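Local coordinates for peptidyl tryptophan dihydroxylase (Pseudomonas putida, PDB 7CTQ) that dihydroxylates a tryptophan residue of its peptide substrate as an FAD-dependent monooxygenase in the biogenesis of the tryptophylquinone cofactor, at the flavin-adenine dinucleotide site. Numbering follows the deposited sequence.

The flavin-adenine dinucleotide site. Residues 12-16, 35-36, 44-45, 91, 113-114, 141-143, 145, 197, 242, 262, 269, 272, 274-275, 278. With FAD (flavin-adenine dinucleotide), chain B.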
ATOM      1  N   GLY A  12       6.476  12.805   6.823  1.00 45.82           N
ATOM      2  CA  GLY A  12       6.791  11.388   6.835  1.00 52.45           C
ATOM      3  C   GLY A  12       7.620  10.958   5.641  1.00 56.38           C
ATOM      4  O   GLY A  12       7.310  11.311   4.493  1.00 45.73           O
ATOM      5  N   ALA A  13       8.677  10.189   5.897  1.00 54.80           N
ATOM      6  CA  ALA A  13       9.609   9.819   4.843  1.00 50.02           C
ATOM      7  C   ALA A  13       9.715   8.308   4.715  1.00 54.32           C
ATOM      8  O   ALA A  13      10.817   7.763   4.594  1.00 55.03           O
ATOM      9  CB  ALA A  13      10.991  10.428   5.099  1.00 58.82           C
ATOM     10  N   GLY A  14       8.580   7.621   4.743  1.00 47.54           N
ATOM     11  CA  GLY A  14       8.547   6.228   4.374  1.00 40.01           C
ATOM     12  C   GLY A  14       8.467   6.104   2.867  1.00 45.56           C
ATOM     13  O   GLY A  14       8.573   7.099   2.136  1.00 44.33           O
ATOM     14  N   PRO A  15       8.257   4.881   2.373  1.00 44.18           N
ATOM     15  CA  PRO A  15       8.148   4.693   0.914  1.00 39.22           C
ATOM     16  C   PRO A  15       7.159   5.638   0.248  1.00 45.63           C
ATOM     17  O   PRO A  15       7.445   6.177  -0.831  1.00 45.10           O
ATOM     18  CB  PRO A  15       7.699   3.229   0.786  1.00 40.80           C
ATOM     19  CG  PRO A  15       8.045   2.592   2.078  1.00 41.65           C
ATOM     20  CD  PRO A  15       7.998   3.642   3.125  1.00 38.17           C
ATOM     21  N   ALA A  16       6.007   5.877   0.874  1.00 39.21           N
ATOM     22  CA  ALA A  16       4.959   6.643   0.211  1.00 37.23           C
ATOM     23  C   ALA A  16       5.293   8.132   0.158  1.00 37.53           C
ATOM     24  O   ALA A  16       5.162   8.773  -0.895  1.00 39.34           O
ATOM     25  CB  ALA A  16       3.624   6.408   0.919  1.00 44.25           C
ATOM     26  N   SER A  35      10.248  14.381   8.759  1.00 54.58           N
ATOM     27  CA  SER A  35      10.040  13.027   9.258  1.00 62.50           C
ATOM     28  C   SER A  35      11.002  12.756  10.402  1.00 69.09           C
ATOM     29  O   SER A  35      12.019  13.438  10.560  1.00 70.87           O
ATOM     30  CB  SER A  35      10.225  11.980   8.158  1.00 62.99           C
ATOM     31  OG  SER A  35      10.342  10.676   8.699  1.00 65.78           O
ATOM     32  N   GLU A  36      10.669  11.737  11.187  1.00 73.98           N
ATOM     33  CA  GLU A  36      11.460  11.347  12.343  1.00 82.19           C
ATOM     34  C   GLU A  36      12.509  10.317  11.936  1.00 96.98           C
ATOM     35  O   GLU A  36      12.265   9.462  11.079  1.00 98.74           O
ATOM     36  CB  GLU A  36      10.559  10.791  13.447  1.00 80.41           C
ATOM     37  CG  GLU A  36      11.304  10.175  14.620  1.00 97.20           C
ATOM     38  CD  GLU A  36      10.563  10.337  15.930  1.00106.28           C
ATOM     39  OE1 GLU A  36       9.774  11.298  16.046  1.00101.13           O
ATOM     40  OE2 GLU A  36      10.768   9.509  16.843  1.00108.60           O
ATOM     41  N   GLU A  44      11.114  -6.699   7.249  1.00 66.58           N
ATOM     42  CA  GLU A  44       9.952  -7.122   6.500  1.00 57.07           C
ATOM     43  C   GLU A  44      10.390  -8.023   5.361  1.00 49.02           C
ATOM     44  O   GLU A  44      11.542  -7.985   4.923  1.00 65.21           O
ATOM     45  CB  GLU A  44       9.193  -5.906   5.962  1.00 57.35           C
ATOM     46  CG  GLU A  44       8.420  -5.157   7.034  1.00 60.12           C
ATOM     47  CD  GLU A  44       8.062  -3.741   6.635  1.00 58.70           C
ATOM     48  OE1 GLU A  44       7.333  -3.077   7.407  1.00 61.56           O
ATOM     49  OE2 GLU A  44       8.510  -3.285   5.561  1.00 62.34           O
ATOM     50  N   GLY A  45       9.460  -8.855   4.899  1.00 54.72           N
ATOM     51  CA  GLY A  45       9.683  -9.661   3.714  1.00 63.79           C
ATOM     52  C   GLY A  45       9.296  -8.875   2.475  1.00 76.11           C
ATOM     53  O   GLY A  45       8.211  -8.291   2.413  1.00 65.03           O
ATOM     54  N   ARG A  91      14.067  -2.144   7.905  1.00 71.21           N
ATOM     55  CA  ARG A  91      13.471  -0.816   7.857  1.00 71.34           C
ATOM     56  C   ARG A  91      14.333   0.234   8.536  1.00 68.36           C
ATOM     57  O   ARG A  91      14.223   1.418   8.198  1.00 71.34           O
ATOM     58  CB  ARG A  91      12.081  -0.851   8.496  1.00 69.39           C
ATOM     59  CG  ARG A  91      11.084  -1.698   7.719  1.00 66.47           C
ATOM     60  CD  ARG A  91      10.970  -1.203   6.289  1.00 59.67           C
ATOM     61  NE  ARG A  91      10.611   0.211   6.237  1.00 61.37           N
ATOM     62  CZ  ARG A  91       9.366   0.655   6.095  1.00 55.59           C
ATOM     63  NH1 ARG A  91       8.367  -0.210   5.983  1.00 43.78           N
ATOM     64  NH2 ARG A  91       9.118   1.960   6.061  1.00 44.51           N
ATOM     65  N   ARG A 113      10.069  15.272  14.828  1.00 73.85           N
ATOM     66  CA  ARG A 113       8.710  14.795  15.033  1.00 77.99           C
ATOM     67  C   ARG A 113       7.734  15.958  14.923  1.00 78.65           C
ATOM     68  O   ARG A 113       7.967  17.032  15.490  1.00 72.11           O
ATOM     69  CB  ARG A 113       8.564  14.116  16.395  1.00 69.67           C
ATOM     70  CG  ARG A 113       7.117  13.857  16.768  1.00 80.60           C
ATOM     71  CD  ARG A 113       6.954  12.588  17.582  1.00 86.72           C
ATOM     72  NE  ARG A 113       7.267  12.812  18.988  1.00 98.60           N
ATOM     73  CZ  ARG A 113       7.234  11.870  19.924  1.00102.42           C
ATOM     74  NH1 ARG A 113       7.541  12.175  21.179  1.00 96.29           N
ATOM     75  NH2 ARG A 113       6.893  10.626  19.608  1.00100.19           N
ATOM     76  N   VAL A 114       6.646  15.748  14.187  1.00 70.60           N
ATOM     77  CA  VAL A 114       5.608  16.764  14.063  1.00 68.98           C
ATOM     78  C   VAL A 114       4.754  16.754  15.320  1.00 71.12           C
ATOM     79  O   VAL A 114       4.263  15.699  15.745  1.00 66.02           O
ATOM     80  CB  VAL A 114       4.751  16.527  12.807  1.00 66.05           C
ATOM     81  CG1 VAL A 114       3.751  17.667  12.634  1.00 62.61           C
ATOM     82  CG2 VAL A 114       5.633  16.391  11.573  1.00 59.34           C
ATOM     83  N   ALA A 141       1.817  11.665   5.015  1.00 41.52           N
ATOM     84  CA  ALA A 141       2.442  10.410   4.644  1.00 38.33           C
ATOM     85  C   ALA A 141       3.093   9.767   5.854  1.00 39.22           C
ATOM     86  O   ALA A 141       4.133   9.110   5.743  1.00 45.97           O
ATOM     87  CB  ALA A 141       3.469  10.618   3.532  1.00 37.58           C
ATOM     88  N   ARG A 142       2.493   9.936   7.030  1.00 45.96           N
ATOM     89  CA  ARG A 142       3.068   9.361   8.240  1.00 49.52           C
ATOM     90  C   ARG A 142       2.592   7.947   8.516  1.00 48.59           C
ATOM     91  O   ARG A 142       2.672   7.495   9.663  1.00 40.27           O
ATOM     92  CB  ARG A 142       2.788  10.252   9.448  1.00 56.39           C
ATOM     93  CG  ARG A 142       3.406  11.635   9.341  1.00 45.52           C
ATOM     94  CD  ARG A 142       3.123  12.426  10.589  1.00 53.27           C
ATOM     95  NE  ARG A 142       2.095  13.427  10.341  1.00 57.96           N
ATOM     96  CZ  ARG A 142       1.167  13.767  11.227  1.00 61.50           C
ATOM     97  NH1 ARG A 142       1.158  13.188  12.424  1.00 66.16           N
ATOM     98  NH2 ARG A 142       0.259  14.687  10.916  1.00 41.44           N
ATOM     99  N   GLY A 143       2.105   7.237   7.497  1.00 42.24           N
ATOM    100  CA  GLY A 143       1.785   5.837   7.676  1.00 34.73           C
ATOM    101  C   GLY A 143       0.630   5.633   8.639  1.00 44.66           C
ATOM    102  O   GLY A 143      -0.259   6.478   8.784  1.00 40.46           O
ATOM    103  N   GLN A 145       0.856   5.865  11.674  1.00 50.73           N
ATOM    104  CA  GLN A 145       0.951   6.875  12.733  1.00 57.08           C
ATOM    105  C   GLN A 145       0.233   8.162  12.362  1.00 59.89           C
ATOM    106  O   GLN A 145       0.356   9.136  13.107  1.00 54.08           O
ATOM    107  CB  GLN A 145       2.435   7.157  13.106  1.00 54.61           C
ATOM    108  CG  GLN A 145       3.271   5.915  13.261  1.00 68.94           C
ATOM    109  CD  GLN A 145       4.749   6.213  13.510  1.00 81.69           C
ATOM    110  OE1 GLN A 145       5.100   7.090  14.299  1.00 84.69           O
ATOM    111  NE2 GLN A 145       5.613   5.510  12.803  1.00 72.61           N
ATOM    112  N   GLN A 197       6.880 -12.180  14.633  1.00 40.10           N
ATOM    113  CA  GLN A 197       5.677 -11.359  14.602  1.00 40.87           C
ATOM    114  C   GLN A 197       4.492 -12.262  14.319  1.00 35.33           C
ATOM    115  O   GLN A 197       4.461 -12.958  13.300  1.00 37.50           O
ATOM    116  CB  GLN A 197       5.807 -10.252  13.554  1.00 45.96           C
ATOM    117  CG  GLN A 197       4.534  -9.865  12.842  1.00 51.38           C
ATOM    118  CD  GLN A 197       4.824  -9.272  11.481  1.00 55.51           C
ATOM    119  OE1 GLN A 197       5.509  -8.245  11.370  1.00 50.12           O
ATOM    120  NE2 GLN A 197       4.331  -9.931  10.431  1.00 45.71           N
ATOM    121  N   ARG A 242       1.348  -4.039  17.343  1.00 47.94           N
ATOM    122  CA  ARG A 242       1.017  -3.188  16.203  1.00 39.72           C
ATOM    123  C   ARG A 242      -0.408  -3.479  15.766  1.00 47.30           C
ATOM    124  O   ARG A 242      -0.766  -4.645  15.551  1.00 42.52           O
ATOM    125  CB  ARG A 242       1.958  -3.431  15.015  1.00 43.16           C
ATOM    126  CG  ARG A 242       3.422  -3.090  15.262  1.00 65.57           C
ATOM    127  CD  ARG A 242       4.144  -2.615  13.980  1.00 72.68           C
ATOM    128  NE  ARG A 242       5.218  -3.532  13.590  1.00 80.61           N
ATOM    129  CZ  ARG A 242       5.588  -3.795  12.335  1.00 76.10           C
ATOM    130  NH1 ARG A 242       5.016  -3.170  11.304  1.00 75.30           N
ATOM    131  NH2 ARG A 242       6.572  -4.655  12.104  1.00 71.75           N
ATOM    132  N   ASP A 262       0.027   4.242   3.782  1.00 32.64           N
ATOM    133  CA  ASP A 262      -0.759   3.676   4.880  1.00 34.59           C
ATOM    134  C   ASP A 262      -1.725   4.691   5.483  1.00 41.03           C
ATOM    135  O   ASP A 262      -2.785   4.313   6.001  1.00 39.61           O
ATOM    136  CB  ASP A 262       0.177   3.150   5.975  1.00 48.06           C
ATOM    137  CG  ASP A 262       0.641   1.726   5.733  1.00 48.80           C
ATOM    138  OD1 ASP A 262       0.364   1.181   4.641  1.00 48.34           O
ATOM    139  OD2 ASP A 262       1.290   1.150   6.645  1.00 48.54           O
ATOM    140  N   PRO A 269      -0.719  -7.452   6.684  1.00 52.20           N
ATOM    141  CA  PRO A 269       0.562  -7.720   6.016  1.00 45.45           C
ATOM    142  C   PRO A 269       0.745  -9.125   5.462  1.00 39.65           C
ATOM    143  O   PRO A 269       1.870  -9.455   5.081  1.00 48.10           O
ATOM    144  CB  PRO A 269       1.575  -7.465   7.137  1.00 55.88           C
ATOM    145  CG  PRO A 269       0.843  -7.863   8.376  1.00 54.25           C
ATOM    146  CD  PRO A 269      -0.553  -7.350   8.148  1.00 49.03           C
ATOM    147  N   GLY A 272       2.942  -9.995   2.162  1.00 43.35           N
ATOM    148  CA  GLY A 272       4.353  -9.713   1.998  1.00 52.70           C
ATOM    149  C   GLY A 272       4.620  -8.637   0.973  1.00 61.78           C
ATOM    150  O   GLY A 272       5.715  -8.585   0.406  1.00 62.26           O
ATOM    151  N   GLY A 274       3.276  -5.106   1.316  1.00 43.55           N
ATOM    152  CA  GLY A 274       2.714  -3.844   1.773  1.00 36.03           C
ATOM    153  C   GLY A 274       3.413  -2.629   1.195  1.00 43.33           C
ATOM    154  O   GLY A 274       2.766  -1.645   0.821  1.00 39.50           O
ATOM    155  N   ILE A 275       4.746  -2.678   1.105  1.00 34.24           N
ATOM    156  CA  ILE A 275       5.484  -1.527   0.593  1.00 37.38           C
ATOM    157  C   ILE A 275       5.068  -1.228  -0.844  1.00 37.43           C
ATOM    158  O   ILE A 275       4.890  -0.061  -1.228  1.00 35.51           O
ATOM    159  CB  ILE A 275       7.002  -1.760   0.718  1.00 40.63           C
ATOM    160  CG1 ILE A 275       7.434  -1.632   2.187  1.00 46.82           C
ATOM    161  CG2 ILE A 275       7.749  -0.759  -0.116  1.00 35.59           C
ATOM    162  CD1 ILE A 275       8.794  -2.249   2.497  1.00 48.58           C
ATOM    163  N   SER A 278       1.660   0.375  -0.783  0.55 36.86           N
ATOM    164  CA  SER A 278       1.750   1.771  -0.372  0.55 35.30           C
ATOM    165  C   SER A 278       2.291   2.641  -1.496  0.55 37.46           C
ATOM    166  O   SER A 278       1.849   3.782  -1.673  0.55 37.44           O
ATOM    167  CB  SER A 278       2.620   1.889   0.878  0.55 40.04           C
ATOM    168  OG  SER A 278       2.517   0.707   1.655  0.55 38.62           O
TER
HETATM  169  PA  FAD B 501       5.728   4.344   6.796  1.00 44.94           P
HETATM  170  O1A FAD B 501       6.647   3.427   6.088  1.00 40.84           O
HETATM  171  O2A FAD B 501       5.248   3.802   8.134  1.00 47.92           O
HETATM  172  O5B FAD B 501       6.390   5.757   6.877  1.00 46.60           O
HETATM  173  C5B FAD B 501       5.945   6.743   7.829  1.00 44.08           C
HETATM  174  C4B FAD B 501       7.151   7.573   8.181  1.00 59.27           C
HETATM  175  O4B FAD B 501       6.727   8.722   8.950  1.00 61.30           O
HETATM  176  C3B FAD B 501       8.227   6.867   9.012  1.00 65.72           C
HETATM  177  O3B FAD B 501       9.525   7.266   8.578  1.00 68.73           O
HETATM  178  C2B FAD B 501       7.911   7.321  10.442  1.00 66.47           C
HETATM  179  O2B FAD B 501       9.060   7.370  11.287  1.00 74.80           O
HETATM  180  C1B FAD B 501       7.413   8.743  10.184  1.00 69.39           C
HETATM  181  N9A FAD B 501       6.547   9.332  11.196  1.00 64.79           N
HETATM  182  C8A FAD B 501       5.563   8.743  11.937  1.00 68.96           C
HETATM  183  N7A FAD B 501       4.945   9.550  12.766  1.00 69.28           N
HETATM  184  C5A FAD B 501       5.599  10.754  12.576  1.00 65.78           C
HETATM  185  C6A FAD B 501       5.446  12.025  13.168  1.00 62.70           C
HETATM  186  N6A FAD B 501       4.547  12.303  14.110  1.00 66.60           N
HETATM  187  N1A FAD B 501       6.260  13.028  12.746  1.00 58.01           N
HETATM  188  C2A FAD B 501       7.166  12.761  11.801  1.00 60.19           C
HETATM  189  N3A FAD B 501       7.397  11.600  11.178  1.00 64.30           N
HETATM  190  C4A FAD B 501       6.579  10.634  11.607  1.00 69.36           C
HETATM  191  N1  FAD B 501       5.234  -4.429   3.959  1.00 49.19           N
HETATM  192  C2  FAD B 501       6.033  -5.222   3.185  1.00 44.70           C
HETATM  193  O2  FAD B 501       6.346  -4.904   2.036  1.00 45.91           O
HETATM  194  N3  FAD B 501       6.519  -6.410   3.693  1.00 48.47           N
HETATM  195  C4  FAD B 501       6.280  -6.910   4.956  1.00 55.73           C
HETATM  196  O4  FAD B 501       6.780  -7.978   5.303  1.00 52.80           O
HETATM  197  C4X FAD B 501       5.430  -6.065   5.773  1.00 49.98           C
HETATM  198  N5  FAD B 501       5.147  -6.467   6.983  1.00 50.47           N
HETATM  199  C5X FAD B 501       4.334  -5.661   7.764  1.00 49.53           C
HETATM  200  C6  FAD B 501       4.014  -6.079   9.057  1.00 48.79           C
HETATM  201  C7  FAD B 501       3.188  -5.313   9.874  1.00 52.47           C
HETATM  202  C7M FAD B 501       2.867  -5.793  11.264  1.00 43.83           C
HETATM  203  C8  FAD B 501       2.665  -4.104   9.390  1.00 50.23           C
HETATM  204  C8M FAD B 501       1.776  -3.246  10.251  1.00 44.60           C
HETATM  205  C9  FAD B 501       2.985  -3.681   8.104  1.00 46.80           C
HETATM  206  C9A FAD B 501       3.806  -4.451   7.289  1.00 51.06           C
HETATM  207  N10 FAD B 501       4.152  -4.045   5.983  1.00 48.02           N
HETATM  208  C10 FAD B 501       4.952  -4.840   5.187  1.00 47.96           C
HETATM  209  C1' FAD B 501       3.594  -2.814   5.421  1.00 42.11           C
HETATM  210  C2' FAD B 501       4.578  -1.658   5.341  1.00 47.80           C
HETATM  211  O2' FAD B 501       5.234  -1.445   6.591  1.00 44.68           O
HETATM  212  C3' FAD B 501       3.804  -0.403   4.944  1.00 44.22           C
HETATM  213  O3' FAD B 501       2.966  -0.743   3.845  1.00 43.02           O
HETATM  214  C4' FAD B 501       4.650   0.800   4.541  1.00 47.88           C
HETATM  215  O4' FAD B 501       5.773   0.961   5.412  1.00 50.93           O
HETATM  216  C5' FAD B 501       3.817   2.059   4.522  1.00 38.49           C
HETATM  217  O5' FAD B 501       4.600   3.117   3.949  1.00 36.90           O
HETATM  218  P   FAD B 501       4.345   4.604   4.337  1.00 41.06           P
HETATM  219  O1P FAD B 501       2.893   4.923   3.949  1.00 39.11           O
HETATM  220  O2P FAD B 501       5.401   5.486   3.766  1.00 41.78           O
HETATM  221  O3P FAD B 501       4.426   4.587   5.922  1.00 42.53           O
HETATM  222  O   HOH W   1       5.870   8.260   3.853  1.00 37.50           O
HETATM  223  O   HOH W   2       1.490   7.092   4.704  1.00 40.79           O
HETATM  224  O   HOH W   3       2.634   2.855   8.452  1.00 43.62           O
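Gln145 runs alongside the imidazole rim of the adenine, its chain extended beyond CG, so that the carboxamide leans over the N7A–C8A edge. As modelled, OE1 lies 2.9 Å from FAD N7A, an unfavourable pairing of two acceptors that would be relieved if the amide were turned over. Arg142 lies across one face of the same base: bent at chi3 (-105°), it sets methylene CD over the six-membered ring, while the backbone N-H of Val114 meets FAD N1A almost straight on at 3.1 Å.

At the other end, the isoalloxazine is clamped between Pro269 and Glu44. Pro269 lays CB over one face, 3.4 Å from FAD C5X. Glu44 crosses the opposite face above the pyrimidine; with CG anti to the carbonyl carbon (chi1 -74°), its extended chain carries OE1 to the ribityl hydroxyl O2', which meets the carboxylate from above its plane. Arg242 comes over the benzenoid ring on the Glu44 side, NH1 forming a cation-pi contact with its face. Arg91 grips the cofactor end-on and in plane: NH1 binds O4', and NH2 forms a salt bridge with the alpha-phosphate oxygen O1A at 2.9 Å. NH1 also reaches the syn lone pair of Glu44 OE2, fixing that carboxylate over the flavin.

Gly45 reads the imide edge through its backbone, its O accepting from FAD N3 at 2.8 Å and its N donating to O4. Ile275 N binds O2 at 2.9 Å at the start of helix 274-282, whose dipole may help stabilise negative charge on the reduced pyrimidine. Ser278 OG accepts from O3'.

In the fold, the Rossmann glycine loop GxGxxG joins strand 8-11 to helix 15-27, whose N-terminal end faces the pyrophosphate through Ala16 N; strands 193-201 and 238-243 bring Gln197 and Arg242 to the dimethylbenzene end.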